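Local atomic coordinates of probable branched-chain-amino-acid aminotransferase (Thermotoga maritima MSB8, PDB entry 3CSW), a protein that probably catalyses the pyridoxal-phosphate-dependent transfer of amino groups from leucine, isoleucine and valine to 2-oxoglutarate. Residues A[125-130]-A[235-240]; A[157-160]-A[164-167]. One frame throughout, in Å; residues are numbered along the deposited sequence.

Overall arrangement
From the N terminus, the first segment reached is 125-130, which holds strand 125-129. The chain then runs through helix 150-156 into residues 157-160. Interaction 2 closes here, a short loop with three residues between 157-160 and 164-167. The chain goes on for some seventy residues before 235-240 returns to 125-130 and closes interaction 1, a loop of 104 residues. The small loop therefore lies wholly within the large one, and the two do not cross. Strands 125-129 and 164-168 are parallel neighbours in one mixed sheet. Interaction 1 packs this sheet on a second mixed sheet, while interaction 2 fastens the loop after helix 150-156 to strand 164-168. The centres lie about 9 Å apart.

Interaction 1: residues A[125-130]-A[235-240]; sequences VEVKIS and MFLTHT. With PLP (pyridoxal-5'-phosphate), chain E.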
# COMPACT_ATOMS: atom_id res chain seq x y z
N VAL A 125 -30.06 -13.13 1.43
CA VAL A 125 -29.67 -12.31 2.57
C VAL A 125 -29.16 -10.95 2.10
O VAL A 125 -28.92 -10.75 0.89
CB VAL A 125 -28.58 -13.03 3.44
CG1 VAL A 125 -29.07 -14.40 3.93
CG2 VAL A 125 -27.23 -13.16 2.67
N GLU A 126 -29.07 -10.02 3.05
CA GLU A 126 -28.44 -8.70 2.88
C GLU A 126 -26.99 -8.76 3.37
O GLU A 126 -26.72 -9.32 4.42
CB GLU A 126 -29.17 -7.63 3.71
CG GLU A 126 -28.43 -6.26 3.89
CD GLU A 126 -28.53 -5.33 2.67
OE1 GLU A 126 -29.53 -5.40 1.96
OE2 GLU A 126 -27.62 -4.52 2.46
N VAL A 127 -26.07 -8.17 2.60
CA VAL A 127 -24.67 -8.03 3.02
C VAL A 127 -24.27 -6.57 2.76
O VAL A 127 -24.90 -5.85 1.95
CB VAL A 127 -23.69 -9.00 2.28
CG1 VAL A 127 -24.09 -10.42 2.49
CG2 VAL A 127 -23.63 -8.71 0.79
N LYS A 128 -23.24 -6.11 3.45
CA LYS A 128 -22.73 -4.76 3.26
C LYS A 128 -21.22 -4.77 3.17
O LYS A 128 -20.57 -5.63 3.78
CB LYS A 128 -23.19 -3.85 4.40
CG LYS A 128 -24.65 -3.62 4.40
CD LYS A 128 -25.11 -2.81 5.58
CE LYS A 128 -26.62 -2.72 5.58
NZ LYS A 128 -27.06 -1.67 6.52
N ILE A 129 -20.65 -3.81 2.44
CA ILE A 129 -19.18 -3.60 2.42
C ILE A 129 -18.72 -3.21 3.85
O ILE A 129 -19.27 -2.29 4.46
CB ILE A 129 -18.73 -2.50 1.37
CG1 ILE A 129 -19.19 -2.86 -0.05
CG2 ILE A 129 -17.21 -2.33 1.35
CD1 ILE A 129 -18.72 -4.25 -0.55
N SER A 130 -17.73 -3.91 4.38
CA SER A 130 -17.15 -3.62 5.69
C SER A 130 -16.27 -2.34 5.65
O SER A 130 -15.69 -2.01 4.60
CB SER A 130 -16.26 -4.80 6.09
OG SER A 130 -15.65 -4.64 7.33
N MSE A 235 -24.99 -12.95 -6.85
CA MSE A 235 -23.98 -13.02 -5.81
C MSE A 235 -24.43 -14.00 -4.72
O MSE A 235 -25.62 -14.15 -4.46
CB MSE A 235 -23.74 -11.62 -5.24
CG MSE A 235 -22.75 -11.53 -4.08
SE MSE A 235 -22.50 -9.71 -3.46
CE MSE A 235 -21.26 -10.05 -2.14
N PHE A 236 -23.47 -14.72 -4.13
CA PHE A 236 -23.75 -15.63 -3.00
C PHE A 236 -22.52 -15.82 -2.12
O PHE A 236 -21.39 -15.51 -2.52
CB PHE A 236 -24.37 -16.97 -3.45
CG PHE A 236 -23.43 -17.91 -4.23
CD1 PHE A 236 -22.57 -18.77 -3.56
CD2 PHE A 236 -23.48 -17.97 -5.62
CE1 PHE A 236 -21.74 -19.64 -4.26
CE2 PHE A 236 -22.66 -18.85 -6.33
CZ PHE A 236 -21.78 -19.68 -5.64
N LEU A 237 -22.78 -16.32 -0.90
CA LEU A 237 -21.76 -16.61 0.09
C LEU A 237 -21.67 -18.11 0.32
O LEU A 237 -22.64 -18.84 0.10
CB LEU A 237 -22.09 -15.94 1.42
CG LEU A 237 -22.46 -14.46 1.42
CD1 LEU A 237 -22.91 -14.02 2.83
CD2 LEU A 237 -21.30 -13.61 0.87
N THR A 238 -20.51 -18.56 0.80
CA THR A 238 -20.34 -19.96 1.18
C THR A 238 -19.68 -20.04 2.57
O THR A 238 -18.70 -19.37 2.84
CB THR A 238 -19.46 -20.73 0.13
OG1 THR A 238 -18.13 -20.20 0.10
CG2 THR A 238 -20.07 -20.65 -1.26
N HIS A 239 -20.24 -20.86 3.45
CA HIS A 239 -19.61 -21.14 4.74
C HIS A 239 -20.10 -22.48 5.30
O HIS A 239 -21.14 -22.96 4.91
CB HIS A 239 -19.79 -19.98 5.75
CG HIS A 239 -21.21 -19.67 6.11
ND1 HIS A 239 -21.78 -20.06 7.31
CD2 HIS A 239 -22.16 -18.97 5.45
CE1 HIS A 239 -23.03 -19.62 7.36
NE2 HIS A 239 -23.29 -18.96 6.24
N THR A 240 -19.35 -23.06 6.23
CA THR A 240 -19.61 -24.39 6.74
C THR A 240 -21.07 -24.67 7.16
O THR A 240 -21.68 -25.66 6.72
CB THR A 240 -18.65 -24.75 7.93
OG1 THR A 240 -17.33 -25.02 7.43
CG2 THR A 240 -19.13 -25.97 8.66
N1 PLP E . -13.66 -16.58 5.48
C2 PLP E . -13.43 -16.38 6.84
C2A PLP E . -12.77 -15.10 7.26
C3 PLP E . -13.81 -17.37 7.77
O3 PLP E . -13.67 -17.16 9.13
C4 PLP E . -14.42 -18.56 7.32
C4A PLP E . -14.90 -19.60 8.29
O4A PLP E . -16.01 -19.48 8.85
C5 PLP E . -14.65 -18.74 5.94
C6 PLP E . -14.25 -17.75 5.04
C5A PLP E . -15.50 -19.87 5.42
O4P PLP E . -14.72 -21.06 5.30
P PLP E . -15.38 -22.55 5.36
O1P PLP E . -14.26 -23.60 5.52
O2P PLP E . -16.14 -22.81 4.09
O3P PLP E . -16.31 -22.53 6.57
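Val-125 meets Leu-237 at the start of the strand. Its CG2 lies 4.4 Å from Leu-237 CD1, a loose apolar contact. Two residues on, Val-127 does most of the work, with one methyl for each partner. Its CG1 packs on Leu-237 CD1 at 3.8 Å, and the two side chains run alongside, pointing opposite ways. Its CG2 meets the selenomethionine Met-235 tip to tip, 4.0 Å from CE. Met-235 holds CG anti to the backbone N (chi1 177°) and is extended beyond it, which carries CE up to the valine.

The two strand segments cross at 90°, with their axes 9.3 Å apart. They belong to different mixed sheets of the class-IV aminotransferase fold. Alternate residues face inward, and Val-182 and Val-247 of the second sheet help fill the layer between the sheets. Further along, Ile-129 packs on Trp-227 of the second subunit.

The strand of Leu-237 leads on to the cofactor. At Thr-240 the backbone N and OG1 both donate to PLP O3P, with OG1 2.8 Å from O3P. Thr-204, Ile-203 and Arg-62 also hydrogen-bond to PLP. Just before Thr-240, the ring of His-239 meets Phe-179 edge-to-face, and its NE2 is hydrogen-bonded to Tyr-163 OH.

Interaction 2: residues A[157-160]-A[164-167]; sequences REIV and DVIL
Ile-159 holds CG1 anti to its carbonyl carbon, and the chain then extends CD1 towards Asp-164. There CD1 lies 3.8 Å from Asp-164 OD1. The aspartate turns its CG away from its own backbone N (chi1 -162°), which brings the carboxylate round beside the next peptide. The two side chains cross obliquely.

OD1 of Asp-164 accepts the N-H of Val-165, with N and OD1 2.8 Å apart. The donor stands above the carboxylate plane, 43° out of it, and the N-H...O angle is 131°, a bent bond. Ser-178 OG is a second hydrogen-bond partner of OD1. Ser-180 OG and Phe-179 N are hydrogen-bonded to OD2, and the four bonds together fix the rotation of the buried carboxylate. With an alanine in place of Asp-164, the Ser-178 and Ser-180 hydroxyls and the Phe-179 N-H are likely to lose this partner, and Ile-159 CD1 the carboxylate it lies against.

Val-165 presents both methyls to the loop. CG1 lies 4.1 Å from Glu-158 CB and 4.2 Å from Ile-159 CG1. CG2 is 4.1 Å from Glu-158 OE1. The side chains of Glu-158 and Val-165 cross at about a right angle. The carboxylate of Glu-158 reaches on to Ser-130, where OE1 is hydrogen-bonded to OG.

The contact joins the loop after helix 150-156 to the strand that follows it. Val-165 also touches Ala-155 of that helix. Ile-166 turns instead to strands 125-129 and 234-239, packing on Val-127 and Leu-237.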
# COMPACT_ATOMS: atom_id res chain seq x y z
N ARG A 157 -18.15 -7.38 14.39
CA ARG A 157 -18.88 -6.44 15.24
C ARG A 157 -19.72 -5.44 14.45
O ARG A 157 -20.53 -4.72 15.02
CB ARG A 157 -17.93 -5.70 16.18
CG ARG A 157 -17.28 -6.62 17.22
CD ARG A 157 -16.32 -5.86 18.12
NE ARG A 157 -16.98 -4.94 19.04
CZ ARG A 157 -17.50 -5.28 20.22
NH1 ARG A 157 -17.45 -6.53 20.65
NH2 ARG A 157 -18.09 -4.36 20.96
N GLU A 158 -19.51 -5.40 13.14
CA GLU A 158 -20.29 -4.56 12.22
C GLU A 158 -21.56 -5.24 11.71
O GLU A 158 -22.36 -4.60 11.05
CB GLU A 158 -19.45 -4.18 11.00
CG GLU A 158 -18.26 -3.31 11.30
CD GLU A 158 -17.48 -2.95 10.03
OE1 GLU A 158 -17.57 -3.69 9.04
OE2 GLU A 158 -16.76 -1.94 10.04
N ILE A 159 -21.76 -6.52 11.98
CA ILE A 159 -22.92 -7.22 11.46
C ILE A 159 -24.12 -6.85 12.34
O ILE A 159 -24.30 -7.44 13.40
CB ILE A 159 -22.72 -8.75 11.41
CG1 ILE A 159 -21.46 -9.12 10.62
CG2 ILE A 159 -23.95 -9.39 10.81
CD1 ILE A 159 -20.99 -10.57 10.88
N VAL A 160 -24.90 -5.85 11.91
CA VAL A 160 -26.07 -5.39 12.65
C VAL A 160 -27.35 -5.59 11.83
O VAL A 160 -28.19 -6.40 12.20
CB VAL A 160 -25.93 -3.90 13.14
CG1 VAL A 160 -27.07 -3.55 14.04
CG2 VAL A 160 -24.64 -3.70 13.88
N ASP A 164 -23.76 -10.83 6.73
CA ASP A 164 -22.31 -10.78 6.85
C ASP A 164 -21.85 -9.48 6.20
O ASP A 164 -22.61 -8.86 5.46
CB ASP A 164 -21.68 -12.01 6.17
CG ASP A 164 -20.23 -12.27 6.61
OD1 ASP A 164 -19.71 -11.54 7.47
OD2 ASP A 164 -19.59 -13.22 6.08
N VAL A 165 -20.64 -9.04 6.52
CA VAL A 165 -20.00 -7.88 5.89
C VAL A 165 -18.87 -8.37 4.96
O VAL A 165 -18.24 -9.39 5.23
CB VAL A 165 -19.46 -6.85 6.93
CG1 VAL A 165 -20.63 -6.18 7.68
CG2 VAL A 165 -18.45 -7.49 7.91
N ILE A 166 -18.66 -7.67 3.85
CA ILE A 166 -17.64 -8.01 2.86
C ILE A 166 -16.35 -7.19 3.09
O ILE A 166 -16.36 -5.96 2.98
CB ILE A 166 -18.19 -7.79 1.43
CG1 ILE A 166 -19.57 -8.47 1.25
CG2 ILE A 166 -17.20 -8.23 0.38
CD1 ILE A 166 -19.70 -9.93 1.68
N LEU A 167 -15.28 -7.88 3.44
CA LEU A 167 -13.95 -7.29 3.58
C LEU A 167 -13.27 -7.22 2.22
O LEU A 167 -13.16 -8.24 1.52
CB LEU A 167 -13.06 -8.05 4.57
CG LEU A 167 -13.35 -8.03 6.08
CD1 LEU A 167 -14.45 -9.02 6.41
CD2 LEU A 167 -12.08 -8.26 6.93